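Local coordinates for protein esterase (Capnocytophaga ochracea, PDB 4W9R) that is of unknown function but is probably an esterase of the alpha/beta-hydrolase type, with a helical region following the hydrolase-like domain, at residues I235-I239 and K274-D280. Residues are numbered along the deposited sequence; the frame is centred on the assembly and turned at random.
Sequences IYKPI and KVPILND
K274 lays its aliphatic chain over one face of the Y236 ring and ends at the backbone carbonyl of the same tyrosine. With every torsion from CB outward near 180°, the lysine is long enough to put CD 3.5 Å from CE2 of Y236, a CH-pi contact, and to hold its ammonium over the ring in a cation-pi contact, while NZ of K274 gives a hydrogen bond of 2.8 Å to Y236 O, almost in line with the C=O bond. NZ also donates to a water that lies near K237 O and D280 OD2; K262 reaches K237 O as well.

D280 carries the other end. Its OD1 accepts the backbone N of I239 at 3.0 Å in a nearly straight bond (172°); the N-H comes in on the syn side, 28° out of the carboxylate plane. OD1 also receives ND2 of N279, so two donors grip one oxygen, whereas OD2 is taken by the hydroxyl of Y263 on helix 255-270. An amide suits N279 because its two N-H groups serve different acceptors: the second goes to I239 O, 3.1 Å from ND2 and practically in the amide plane. The peptide groups flanking I239 thus find a donor and an acceptor in neighbouring residues. P238, lacking an N-H to satisfy, rests its CB on CD1 of I277 (3.7 Å).

Cutting D280 back to an alanine here removes both oxygens, and would probably leave I239 N and the Y263 hydroxyl without this acceptor and the N279 amide freer to turn. Together these bonds tie the linker following helix 217-232 to the start of helix 278-290. The chemistry suggests a joint set largely by matched donors and acceptors, with the lysine-over-tyrosine stack as its main nonpolar contribution and a water held by the ammonium lying within hydrogen-bonding distance of the carboxylate.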
ATOM      1  N   ILE B 235       2.102  14.009  12.879  1.00 29.10           N
ATOM      2  CA  ILE B 235       2.530  15.306  13.398  1.00 21.62           C
ATOM      3  C   ILE B 235       3.491  16.018  12.435  1.00 29.97           C
ATOM      4  O   ILE B 235       3.633  17.241  12.477  1.00 33.34           O
ATOM      5  CB  ILE B 235       3.204  15.156  14.787  1.00 28.56           C
ATOM      6  CG1 ILE B 235       3.356  16.516  15.474  1.00 32.99           C
ATOM      7  CG2 ILE B 235       4.545  14.448  14.670  1.00 35.30           C
ATOM      8  CD1 ILE B 235       2.046  17.244  15.686  1.00 27.43           C
ATOM      9  N   TYR B 236       4.128  15.250  11.557  1.00 26.20           N
ATOM     10  CA  TYR B 236       5.100  15.794  10.613  1.00 26.39           C
ATOM     11  C   TYR B 236       4.417  16.520   9.457  1.00 29.89           C
ATOM     12  O   TYR B 236       5.036  17.341   8.781  1.00 31.75           O
ATOM     13  CB  TYR B 236       5.995  14.674  10.075  1.00 30.48           C
ATOM     14  CG  TYR B 236       7.206  15.139   9.295  1.00 24.77           C
ATOM     15  CD1 TYR B 236       7.146  15.321   7.919  1.00 24.44           C
ATOM     16  CD2 TYR B 236       8.416  15.376   9.933  1.00 27.34           C
ATOM     17  CE1 TYR B 236       8.252  15.741   7.202  1.00 27.07           C
ATOM     18  CE2 TYR B 236       9.530  15.791   9.224  1.00 32.95           C
ATOM     19  CZ  TYR B 236       9.442  15.973   7.859  1.00 35.28           C
ATOM     20  OH  TYR B 236      10.546  16.388   7.152  1.00 38.34           O
ATOM     21  N   LYS B 237       3.142  16.209   9.238  1.00 28.21           N
ATOM     22  CA  LYS B 237       2.381  16.782   8.130  1.00 32.19           C
ATOM     23  C   LYS B 237       2.366  18.307   8.161  1.00 32.57           C
ATOM     24  O   LYS B 237       2.404  18.913   9.232  1.00 38.09           O
ATOM     25  CB  LYS B 237       0.939  16.260   8.140  1.00 26.49           C
ATOM     26  CG  LYS B 237       0.763  14.847   7.603  1.00 23.78           C
ATOM     27  CD  LYS B 237      -0.715  14.489   7.507  1.00 27.82           C
ATOM     28  CE  LYS B 237      -0.924  13.066   7.010  1.00 31.57           C
ATOM     29  NZ  LYS B 237      -0.420  12.046   7.972  1.00 38.27           N
ATOM     30  N   PRO B 238       2.323  18.932   6.975  1.00 35.05           N
ATOM     31  CA  PRO B 238       2.173  20.386   6.867  1.00 31.71           C
ATOM     32  C   PRO B 238       0.843  20.854   7.446  1.00 35.37           C
ATOM     33  O   PRO B 238      -0.083  20.053   7.571  1.00 35.97           O
ATOM     34  CB  PRO B 238       2.229  20.636   5.356  1.00 24.73           C
ATOM     35  CG  PRO B 238       2.941  19.449   4.798  1.00 31.84           C
ATOM     36  CD  PRO B 238       2.516  18.300   5.660  1.00 34.24           C
ATOM     37  N   ILE B 239       0.749  22.133   7.790  1.00 40.17           N
ATOM     38  CA  ILE B 239      -0.488  22.675   8.334  1.00 38.75           C
ATOM     39  C   ILE B 239      -1.478  22.949   7.208  1.00 39.89           C
ATOM     40  O   ILE B 239      -1.196  23.727   6.296  1.00 41.39           O
ATOM     41  CB  ILE B 239      -0.240  23.970   9.128  1.00 38.32           C
ATOM     42  CG1 ILE B 239       0.790  23.728  10.232  1.00 34.15           C
ATOM     43  CG2 ILE B 239      -1.540  24.494   9.717  1.00 34.37           C
ATOM     44  CD1 ILE B 239       1.120  24.963  11.040  1.00 30.55           C
ATOM     45  N   LYS B 274      12.895  19.260  12.338  1.00 36.78           N
ATOM     46  CA  LYS B 274      12.407  19.651  11.024  1.00 29.89           C
ATOM     47  C   LYS B 274      12.546  21.149  10.801  1.00 35.97           C
ATOM     48  O   LYS B 274      12.026  21.951  11.576  1.00 49.76           O
ATOM     49  CB  LYS B 274      10.946  19.234  10.845  1.00 27.94           C
ATOM     50  CG  LYS B 274      10.363  19.618   9.491  1.00 33.53           C
ATOM     51  CD  LYS B 274       8.902  19.221   9.367  1.00 26.81           C
ATOM     52  CE  LYS B 274       8.379  19.500   7.966  1.00 30.13           C
ATOM     53  NZ  LYS B 274       6.969  19.059   7.790  1.00 24.29           N
ATOM     54  N   VAL B 275      13.260  21.518   9.743  1.00 37.85           N
ATOM     55  CA  VAL B 275      13.325  22.908   9.318  1.00 37.36           C
ATOM     56  C   VAL B 275      11.927  23.359   8.930  1.00 39.39           C
ATOM     57  O   VAL B 275      11.274  22.708   8.113  1.00 41.59           O
ATOM     58  CB  VAL B 275      14.283  23.105   8.130  1.00 32.61           C
ATOM     59  CG1 VAL B 275      14.270  24.556   7.672  1.00 32.58           C
ATOM     60  CG2 VAL B 275      15.690  22.670   8.505  1.00 28.60           C
ATOM     61  N   PRO B 276      11.454  24.461   9.530  1.00 37.80           N
ATOM     62  CA  PRO B 276      10.095  24.943   9.263  1.00 35.88           C
ATOM     63  C   PRO B 276       9.874  25.244   7.787  1.00 40.48           C
ATOM     64  O   PRO B 276      10.669  25.951   7.166  1.00 43.06           O
ATOM     65  CB  PRO B 276      10.005  26.221  10.101  1.00 40.34           C
ATOM     66  CG  PRO B 276      11.009  26.030  11.186  1.00 38.55           C
ATOM     67  CD  PRO B 276      12.135  25.269  10.556  1.00 36.34           C
ATOM     68  N   ILE B 277       8.795  24.699   7.237  1.00 35.08           N
ATOM     69  CA  ILE B 277       8.463  24.900   5.835  1.00 30.21           C
ATOM     70  C   ILE B 277       7.725  26.220   5.640  1.00 37.30           C
ATOM     71  O   ILE B 277       6.989  26.665   6.522  1.00 39.86           O
ATOM     72  CB  ILE B 277       7.617  23.739   5.288  1.00 34.97           C
ATOM     73  CG1 ILE B 277       6.364  23.543   6.141  1.00 36.02           C
ATOM     74  CG2 ILE B 277       8.440  22.460   5.259  1.00 22.60           C
ATOM     75  CD1 ILE B 277       5.471  22.420   5.660  1.00 36.67           C
ATOM     76  N   LEU B 278       7.943  26.843   4.484  1.00 37.69           N
ATOM     77  CA  LEU B 278       7.365  28.146   4.170  1.00 32.05           C
ATOM     78  C   LEU B 278       5.850  28.181   4.366  1.00 34.17           C
ATOM     79  O   LEU B 278       5.295  29.196   4.784  1.00 44.65           O
ATOM     80  CB  LEU B 278       7.712  28.541   2.735  1.00 29.77           C
ATOM     81  CG  LEU B 278       7.398  29.985   2.343  1.00 36.47           C
ATOM     82  CD1 LEU B 278       8.156  30.952   3.240  1.00 30.51           C
ATOM     83  CD2 LEU B 278       7.733  30.227   0.880  1.00 29.54           C
ATOM     84  N   ASN B 279       5.193  27.065   4.067  1.00 35.92           N
ATOM     85  CA  ASN B 279       3.752  26.944   4.257  1.00 39.09           C
ATOM     86  C   ASN B 279       3.352  27.131   5.717  1.00 42.96           C
ATOM     87  O   ASN B 279       2.406  27.859   6.024  1.00 35.28           O
ATOM     88  CB  ASN B 279       3.269  25.583   3.750  1.00 47.83           C
ATOM     89  CG  ASN B 279       1.797  25.342   4.030  1.00 61.13           C
ATOM     90  OD1 ASN B 279       0.930  25.761   3.262  1.00 74.81           O
ATOM     91  ND2 ASN B 279       1.507  24.653   5.130  1.00 45.36           N
ATOM     92  N   ASP B 280       4.083  26.478   6.616  1.00 37.34           N
ATOM     93  CA  ASP B 280       3.793  26.549   8.043  1.00 38.27           C
ATOM     94  C   ASP B 280       4.122  27.923   8.619  1.00 44.75           C
ATOM     95  O   ASP B 280       3.436  28.408   9.520  1.00 45.26           O
ATOM     96  CB  ASP B 280       4.565  25.465   8.796  1.00 43.95           C
ATOM     97  CG  ASP B 280       3.980  24.082   8.587  1.00 45.49           C
ATOM     98  OD1 ASP B 280       3.109  23.931   7.704  1.00 44.71           O
ATOM     99  OD2 ASP B 280       4.396  23.146   9.302  1.00 53.84           O
TER
HETATM  100  O   HOH W   1       4.992  20.504   8.876  1.00 36.58           O